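Side-chain contacts in alanine racemase 1 (Caldanaerobacter subterraneus subsp. tengcongensis MB4, PDB 4Y2W), which belongs to the alanine racemase family, whose chains join an N-terminal TIM-type barrel to a C-terminal domain, and assembles here as a two-chain unit: residues Glu163-His168 against Asp185-Leu190; Ser167-Ala172 against Asp178-Gln183. The protein carries 1 engineered substitution. One frame throughout, in Å; residues are numbered along the deposited sequence.

Contact 1 (Glu163-His168 against Asp185-Leu190); sequences EGIYSH and DKFMNL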
ATOM      1  N   GLU A 163     -13.595  10.559 -30.094  1.00 53.35           N
ATOM      2  CA  GLU A 163     -14.796  10.675 -29.263  1.00 52.31           C
ATOM      3  C   GLU A 163     -14.747  11.809 -28.243  1.00 52.37           C
ATOM      4  O   GLU A 163     -15.751  12.487 -28.026  1.00 53.24           O
ATOM      5  CB  GLU A 163     -15.038   9.362 -28.519  1.00 52.12           C
ATOM      6  CG  GLU A 163     -16.347   9.307 -27.747  1.00 52.02           C
ATOM      7  CD  GLU A 163     -16.473   8.048 -26.916  1.00 51.80           C
ATOM      8  OE1 GLU A 163     -15.684   7.880 -25.965  1.00 52.26           O
ATOM      9  OE2 GLU A 163     -17.363   7.228 -27.211  1.00 52.41           O
ATOM     10  N   GLY A 164     -13.600  12.000 -27.597  1.00 52.07           N
ATOM     11  CA  GLY A 164     -13.503  12.967 -26.506  1.00 51.53           C
ATOM     12  C   GLY A 164     -12.310  13.897 -26.556  1.00 51.85           C
ATOM     13  O   GLY A 164     -11.354  13.683 -27.306  1.00 51.66           O
ATOM     14  N   ILE A 165     -12.389  14.951 -25.754  1.00 51.92           N
ATOM     15  CA  ILE A 165     -11.289  15.890 -25.572  1.00 51.62           C
ATOM     16  C   ILE A 165     -11.426  16.480 -24.174  1.00 51.21           C
ATOM     17  O   ILE A 165     -12.521  16.877 -23.774  1.00 51.72           O
ATOM     18  CB  ILE A 165     -11.281  16.998 -26.654  1.00 51.26           C
ATOM     19  CG1 ILE A 165     -10.128  17.979 -26.411  1.00 51.55           C
ATOM     20  CG2 ILE A 165     -12.608  17.743 -26.694  1.00 51.58           C
ATOM     21  CD1 ILE A 165      -9.774  18.826 -27.615  1.00 51.18           C
ATOM     22  N   TYR A 166     -10.330  16.516 -23.419  1.00 50.68           N
ATOM     23  CA  TYR A 166     -10.410  16.953 -22.030  1.00 49.52           C
ATOM     24  C   TYR A 166      -9.157  17.615 -21.495  1.00 48.26           C
ATOM     25  O   TYR A 166      -8.091  17.565 -22.112  1.00 47.26           O
ATOM     26  CB  TYR A 166     -10.809  15.781 -21.129  1.00 50.03           C
ATOM     27  CG  TYR A 166      -9.753  14.714 -20.925  1.00 50.33           C
ATOM     28  CD1 TYR A 166      -9.446  13.806 -21.930  1.00 50.54           C
ATOM     29  CD2 TYR A 166      -9.077  14.601 -19.711  1.00 50.81           C
ATOM     30  CE1 TYR A 166      -8.488  12.822 -21.738  1.00 51.09           C
ATOM     31  CE2 TYR A 166      -8.118  13.624 -19.509  1.00 50.47           C
ATOM     32  CZ  TYR A 166      -7.828  12.735 -20.525  1.00 50.90           C
ATOM     33  OH  TYR A 166      -6.874  11.765 -20.322  1.00 49.99           O
ATOM     34  N   SER A 167      -9.330  18.254 -20.341  1.00 47.97           N
ATOM     35  CA  SER A 167      -8.254  18.910 -19.611  1.00 48.03           C
ATOM     36  C   SER A 167      -8.491  18.702 -18.112  1.00 48.53           C
ATOM     37  O   SER A 167      -9.405  17.970 -17.721  1.00 46.49           O
ATOM     38  CB  SER A 167      -8.208  20.401 -19.959  1.00 47.86           C
ATOM     39  OG  SER A 167      -7.016  21.004 -19.486  1.00 47.58           O
ATOM     40  N   HIS A 168      -7.673  19.347 -17.282  1.00 50.63           N
ATOM     41  CA  HIS A 168      -7.707  19.151 -15.831  1.00 51.46           C
ATOM     42  C   HIS A 168      -7.362  20.455 -15.109  1.00 49.97           C
ATOM     43  O   HIS A 168      -6.382  21.117 -15.462  1.00 49.66           O
ATOM     44  CB  HIS A 168      -6.708  18.053 -15.445  1.00 53.13           C
ATOM     45  CG  HIS A 168      -6.995  17.396 -14.129  1.00 55.29           C
ATOM     46  ND1 HIS A 168      -7.730  16.235 -14.023  1.00 56.68           N
ATOM     47  CD2 HIS A 168      -6.631  17.726 -12.868  1.00 56.34           C
ATOM     48  CE1 HIS A 168      -7.817  15.885 -12.751  1.00 56.99           C
ATOM     49  NE2 HIS A 168      -7.158  16.773 -12.029  1.00 56.95           N
ATOM     50  N   ASP A 185     -11.463  28.957 -20.326  1.00 62.26           N
ATOM     51  CA  ASP A 185     -11.503  29.766 -21.546  1.00 61.35           C
ATOM     52  C   ASP A 185     -10.501  29.269 -22.592  1.00 61.31           C
ATOM     53  O   ASP A 185     -10.870  29.070 -23.750  1.00 61.76           O
ATOM     54  CB  ASP A 185     -11.253  31.249 -21.229  1.00 60.80           C
ATOM     55  CG  ASP A 185     -12.413  31.899 -20.475  1.00 60.62           C
ATOM     56  OD1 ASP A 185     -13.464  31.250 -20.285  1.00 60.36           O
ATOM     57  OD2 ASP A 185     -12.272  33.071 -20.072  1.00 60.13           O
ATOM     58  N   LYS A 186      -9.248  29.059 -22.187  1.00 61.02           N
ATOM     59  CA  LYS A 186      -8.229  28.503 -23.089  1.00 61.02           C
ATOM     60  C   LYS A 186      -8.729  27.235 -23.765  1.00 60.51           C
ATOM     61  O   LYS A 186      -8.577  27.061 -24.975  1.00 60.01           O
ATOM     62  CB  LYS A 186      -6.945  28.171 -22.332  1.00 62.39           C
ATOM     63  CG  LYS A 186      -6.087  29.371 -21.987  1.00 65.18           C
ATOM     64  CD  LYS A 186      -4.704  28.924 -21.545  1.00 67.57           C
ATOM     65  CE  LYS A 186      -3.877  30.089 -21.032  1.00 69.78           C
ATOM     66  NZ  LYS A 186      -2.524  29.652 -20.591  1.00 69.95           N
ATOM     67  N   PHE A 187      -9.326  26.359 -22.961  1.00 60.43           N
ATOM     68  CA  PHE A 187      -9.865  25.091 -23.435  1.00 58.80           C
ATOM     69  C   PHE A 187     -10.944  25.324 -24.489  1.00 58.63           C
ATOM     70  O   PHE A 187     -10.854  24.801 -25.599  1.00 58.79           O
ATOM     71  CB  PHE A 187     -10.430  24.290 -22.254  1.00 57.88           C
ATOM     72  CG  PHE A 187     -10.788  22.869 -22.590  1.00 56.11           C
ATOM     73  CD1 PHE A 187      -9.837  22.001 -23.106  1.00 55.09           C
ATOM     74  CD2 PHE A 187     -12.074  22.393 -22.367  1.00 55.40           C
ATOM     75  CE1 PHE A 187     -10.164  20.692 -23.411  1.00 54.85           C
ATOM     76  CE2 PHE A 187     -12.404  21.082 -22.667  1.00 55.32           C
ATOM     77  CZ  PHE A 187     -11.449  20.231 -23.190  1.00 54.81           C
ATOM     78  N   MET A 188     -11.945  26.132 -24.148  1.00 58.87           N
ATOM     79  CA  MET A 188     -13.036  26.441 -25.075  1.00 58.52           C
ATOM     80  C   MET A 188     -12.535  27.164 -26.333  1.00 57.60           C
ATOM     81  O   MET A 188     -13.093  26.981 -27.411  1.00 55.94           O
ATOM     82  CB  MET A 188     -14.117  27.283 -24.386  1.00 58.76           C
ATOM     83  CG  MET A 188     -14.808  26.620 -23.197  1.00 60.12           C
ATOM     84  SD  MET A 188     -15.436  24.944 -23.455  1.00 61.73           S
ATOM     85  CE  MET A 188     -16.286  25.128 -25.018  1.00 63.05           C
ATOM     86  N   ASN A 189     -11.483  27.968 -26.192  1.00 57.85           N
ATOM     87  CA  ASN A 189     -10.887  28.674 -27.331  1.00 59.06           C
ATOM     88  C   ASN A 189     -10.199  27.742 -28.328  1.00 59.18           C
ATOM     89  O   ASN A 189     -10.186  28.013 -29.532  1.00 59.77           O
ATOM     90  CB  ASN A 189      -9.908  29.752 -26.849  1.00 60.05           C
ATOM     91  CG  ASN A 189     -10.614  30.970 -26.262  1.00 61.72           C
ATOM     92  OD1 ASN A 189     -11.802  30.925 -25.924  1.00 61.21           O
ATOM     93  ND2 ASN A 189      -9.881  32.068 -26.140  1.00 63.11           N
ATOM     94  N   LEU A 190      -9.630  26.649 -27.833  1.00 59.58           N
ATOM     95  CA  LEU A 190      -9.098  25.610 -28.708  1.00 60.25           C
ATOM     96  C   LEU A 190     -10.229  24.851 -29.406  1.00 60.29           C
ATOM     97  O   LEU A 190     -10.080  24.445 -30.557  1.00 58.97           O
ATOM     98  CB  LEU A 190      -8.222  24.632 -27.924  1.00 61.51           C
ATOM     99  CG  LEU A 190      -7.484  23.572 -28.750  1.00 62.68           C
ATOM    100  CD1 LEU A 190      -6.547  24.222 -29.757  1.00 63.90           C
ATOM    101  CD2 LEU A 190      -6.715  22.626 -27.839  1.00 62.97           C
TER
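S167 OG, beside the F187 contact, is gripped by two groups of the loop after strand 126-131: it hydrogen-bonds I132 O and T134 OG1. The CB of the same residue packs on the F187 ring. It meets the ring off-centre, in a CH-pi contact 4.3 Å from the ring centroid and 28° off the normal.

F187 provides most of the contact from the helix side. Its CG stands anti to the backbone N (chi1 -170°), and the ring reaches across to the barrel strand. The leading atom CZ lies 3.6 Å from I165 O, which sits at the ring edge near its plane. Y166 CA approaches the same CZ obliquely, also at 3.6 Å. The I165 and F187 side chains run antiparallel alongside one another, with I165 CG1 4.0 Å from F187 CE1. I132 touches F187 and L190 as well.

The CB of Y166 points away from the helix; its OH bonds T105 OG1 and its ring meets that of H205.

This is strand-to-helix packing within a beta-alpha-beta unit of the TIM barrel. No hydrogen bond crosses between 163-168 and 185-190. The chemistry is therefore that of a buried, mainly apolar seam: helix 177-195 is held to strand 160-166 here by ring contacts, while the S167 hydroxyl is satisfied by its neighbours.

Contact 2 (Ser167-Ala172 against Asp178-Gln183); sequences SHFAAA and DYCKEQ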
ATOM      1  N   SER A 167      -9.330  18.254 -20.341  1.00 47.97           N
ATOM      2  CA  SER A 167      -8.254  18.910 -19.611  1.00 48.03           C
ATOM      3  C   SER A 167      -8.491  18.702 -18.112  1.00 48.53           C
ATOM      4  O   SER A 167      -9.405  17.970 -17.721  1.00 46.49           O
ATOM      5  CB  SER A 167      -8.208  20.401 -19.959  1.00 47.86           C
ATOM      6  OG  SER A 167      -7.016  21.004 -19.486  1.00 47.58           O
ATOM      7  N   HIS A 168      -7.673  19.347 -17.282  1.00 50.63           N
ATOM      8  CA  HIS A 168      -7.707  19.151 -15.831  1.00 51.46           C
ATOM      9  C   HIS A 168      -7.362  20.455 -15.109  1.00 49.97           C
ATOM     10  O   HIS A 168      -6.382  21.117 -15.462  1.00 49.66           O
ATOM     11  CB  HIS A 168      -6.708  18.053 -15.445  1.00 53.13           C
ATOM     12  CG  HIS A 168      -6.995  17.396 -14.129  1.00 55.29           C
ATOM     13  ND1 HIS A 168      -7.730  16.235 -14.023  1.00 56.68           N
ATOM     14  CD2 HIS A 168      -6.631  17.726 -12.868  1.00 56.34           C
ATOM     15  CE1 HIS A 168      -7.817  15.885 -12.751  1.00 56.99           C
ATOM     16  NE2 HIS A 168      -7.158  16.773 -12.029  1.00 56.95           N
ATOM     17  N   PHE A 169      -8.165  20.817 -14.107  1.00 48.70           N
ATOM     18  CA  PHE A 169      -7.944  22.050 -13.344  1.00 48.55           C
ATOM     19  C   PHE A 169      -6.770  21.894 -12.380  1.00 48.77           C
ATOM     20  O   PHE A 169      -6.667  20.881 -11.687  1.00 48.36           O
ATOM     21  CB  PHE A 169      -9.198  22.450 -12.553  1.00 47.99           C
ATOM     22  CG  PHE A 169     -10.327  22.960 -13.409  1.00 48.22           C
ATOM     23  CD1 PHE A 169     -10.155  24.076 -14.220  1.00 48.30           C
ATOM     24  CD2 PHE A 169     -11.569  22.340 -13.387  1.00 47.89           C
ATOM     25  CE1 PHE A 169     -11.193  24.552 -15.003  1.00 47.62           C
ATOM     26  CE2 PHE A 169     -12.612  22.813 -14.168  1.00 47.70           C
ATOM     27  CZ  PHE A 169     -12.423  23.920 -14.975  1.00 47.73           C
ATOM     28  N   ALA A 170      -5.909  22.910 -12.324  1.00 48.48           N
ATOM     29  CA  ALA A 170      -4.718  22.884 -11.473  1.00 48.77           C
ATOM     30  C   ALA A 170      -4.989  23.307 -10.030  1.00 48.94           C
ATOM     31  O   ALA A 170      -4.317  22.831  -9.117  1.00 49.58           O
ATOM     32  CB  ALA A 170      -3.627  23.760 -12.068  1.00 49.22           C
ATOM     33  N   ALA A 171      -5.957  24.198  -9.822  1.00 49.41           N
ATOM     34  CA  ALA A 171      -6.240  24.725  -8.483  1.00 49.68           C
ATOM     35  C   ALA A 171      -7.735  24.890  -8.213  1.00 50.06           C
ATOM     36  O   ALA A 171      -8.161  25.898  -7.647  1.00 50.93           O
ATOM     37  CB  ALA A 171      -5.511  26.048  -8.278  1.00 49.49           C
ATOM     38  N   ALA A 172      -8.524  23.892  -8.605  1.00 51.33           N
ATOM     39  CA  ALA A 172      -9.957  23.875  -8.302  1.00 53.06           C
ATOM     40  C   ALA A 172     -10.207  23.502  -6.836  1.00 54.24           C
ATOM     41  O   ALA A 172     -11.111  24.048  -6.196  1.00 56.01           O
ATOM     42  CB  ALA A 172     -10.687  22.913  -9.230  1.00 53.40           C
ATOM     43  N   ASP A 178     -10.095  32.546 -10.576  1.00 59.15           N
ATOM     44  CA  ASP A 178      -9.502  33.239 -11.722  1.00 59.12           C
ATOM     45  C   ASP A 178      -8.717  32.296 -12.630  1.00 59.31           C
ATOM     46  O   ASP A 178      -8.785  32.415 -13.855  1.00 60.01           O
ATOM     47  CB  ASP A 178      -8.587  34.377 -11.258  1.00 57.41           C
ATOM     48  CG  ASP A 178      -9.359  35.566 -10.712  1.00 56.47           C
ATOM     49  OD1 ASP A 178     -10.569  35.434 -10.421  1.00 54.16           O
ATOM     50  OD2 ASP A 178      -8.745  36.643 -10.577  1.00 56.31           O
ATOM     51  N   TYR A 179      -7.977  31.364 -12.032  1.00 59.82           N
ATOM     52  CA  TYR A 179      -7.199  30.399 -12.807  1.00 59.61           C
ATOM     53  C   TYR A 179      -8.095  29.334 -13.439  1.00 60.61           C
ATOM     54  O   TYR A 179      -7.884  28.946 -14.584  1.00 61.33           O
ATOM     55  CB  TYR A 179      -6.117  29.745 -11.947  1.00 58.96           C
ATOM     56  CG  TYR A 179      -4.964  29.196 -12.758  1.00 59.03           C
ATOM     57  CD1 TYR A 179      -4.114  30.053 -13.449  1.00 59.25           C
ATOM     58  CD2 TYR A 179      -4.721  27.828 -12.834  1.00 58.57           C
ATOM     59  CE1 TYR A 179      -3.056  29.566 -14.195  1.00 59.40           C
ATOM     60  CE2 TYR A 179      -3.662  27.331 -13.578  1.00 58.40           C
ATOM     61  CZ  TYR A 179      -2.833  28.207 -14.255  1.00 59.18           C
ATOM     62  OH  TYR A 179      -1.775  27.737 -14.999  1.00 59.17           O
ATOM     63  N   CYS A 180      -9.098  28.868 -12.697  1.00 61.73           N
ATOM     64  CA  CYS A 180     -10.087  27.941 -13.249  1.00 62.41           C
ATOM     65  C   CYS A 180     -10.821  28.561 -14.443  1.00 63.74           C
ATOM     66  O   CYS A 180     -10.976  27.921 -15.483  1.00 64.80           O
ATOM     67  CB  CYS A 180     -11.095  27.515 -12.179  1.00 62.26           C
ATOM     68  SG  CYS A 180     -10.447  26.380 -10.926  1.00 61.14           S
ATOM     69  N   LYS A 181     -11.263  29.806 -14.289  1.00 64.76           N
ATOM     70  CA  LYS A 181     -11.898  30.541 -15.387  1.00 64.89           C
ATOM     71  C   LYS A 181     -10.916  30.675 -16.553  1.00 62.79           C
ATOM     72  O   LYS A 181     -11.292  30.488 -17.710  1.00 63.03           O
ATOM     73  CB  LYS A 181     -12.373  31.930 -14.920  1.00 66.59           C
ATOM     74  CG  LYS A 181     -13.611  32.469 -15.630  1.00 67.28           C
ATOM     75  CD  LYS A 181     -13.283  33.216 -16.915  1.00 68.16           C
ATOM     76  CE  LYS A 181     -14.546  33.652 -17.648  1.00 68.88           C
ATOM     77  NZ  LYS A 181     -15.348  32.501 -18.161  1.00 68.05           N
ATOM     78  N   GLU A 182      -9.659  30.979 -16.236  1.00 60.22           N
ATOM     79  CA  GLU A 182      -8.610  31.121 -17.246  1.00 60.35           C
ATOM     80  C   GLU A 182      -8.362  29.821 -18.004  1.00 59.83           C
ATOM     81  O   GLU A 182      -8.240  29.832 -19.227  1.00 60.04           O
ATOM     82  CB  GLU A 182      -7.309  31.600 -16.597  1.00 61.78           C
ATOM     83  CG  GLU A 182      -6.131  31.726 -17.554  1.00 63.07           C
ATOM     84  CD  GLU A 182      -4.885  32.279 -16.888  1.00 64.74           C
ATOM     85  OE1 GLU A 182      -4.884  32.445 -15.649  1.00 65.71           O
ATOM     86  OE2 GLU A 182      -3.901  32.545 -17.609  1.00 66.05           O
ATOM     87  N   GLN A 183      -8.275  28.711 -17.272  1.00 59.82           N
ATOM     88  CA  GLN A 183      -8.045  27.396 -17.878  1.00 59.43           C
ATOM     89  C   GLN A 183      -9.227  26.976 -18.741  1.00 58.81           C
ATOM     90  O   GLN A 183      -9.050  26.394 -19.813  1.00 58.43           O
ATOM     91  CB  GLN A 183      -7.798  26.329 -16.805  1.00 59.45           C
ATOM     92  CG  GLN A 183      -6.484  26.462 -16.054  1.00 59.07           C
ATOM     93  CD  GLN A 183      -6.195  25.258 -15.176  1.00 59.98           C
ATOM     94  OE1 GLN A 183      -6.317  25.322 -13.951  1.00 60.35           O
ATOM     95  NE2 GLN A 183      -5.816  24.146 -15.800  1.00 60.47           N
TER
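Q183 directs CG anti to its own carbonyl carbon (chi1 -69°) and then runs extended, which carries its amide to the backbone of H168 and A170. This is a beta-alpha loop of the TIM barrel, pinned back on the helix that follows it. A170 N donates to Q183 OE1 at 2.9 Å, almost straight at 177°. The donor lies in the carbonyl plane, on a lone pair, with a C=O...N angle of 120°. At the other end of the amide, Q183 NE2 gives a weak bond to H168 O at 3.1 Å. NE2 also bonds T134 OG1, so both ends of the buried amide are used. The two bonds to the loop span F169 and would limit rotation of the amide.

The F169 ring packs against C180, its CE1 3.4 Å from C180 O. C180 SG meets the ring obliquely, 4.5 Å from the centroid, in a sulfur-aromatic contact. The same sulfur packs on A172, with SG 3.7 Å from A172 CA. K270 of the second subunit makes a cation-pi contact with Y179. A170 CB sits at the edge of the Y179 ring, near its plane, 3.9 Å from CE2.

How the contacts relate
Contacts 1 and 2 are successive steps along one beta-alpha unit, with centres 11 Å apart. They share S167 and H168 and both use helix 177-195. Contact 1 joins strand 160-166 and S167 to a later turn of the helix; contact 2 joins the loop to an earlier one. T134 OG1 links them, as it hydrogen-bonds both S167 OG and Q183 NE2. H168, which lies in both ranges but takes part only in contact 2, leads to the ligand pocket. Its side chain comes within about 4 Å of the bound alanine, whereas that of Y166 is about 10 Å away. Contact 2 lies beside the pocket and gives the O of H168, which lines it, a weak bond from Q183.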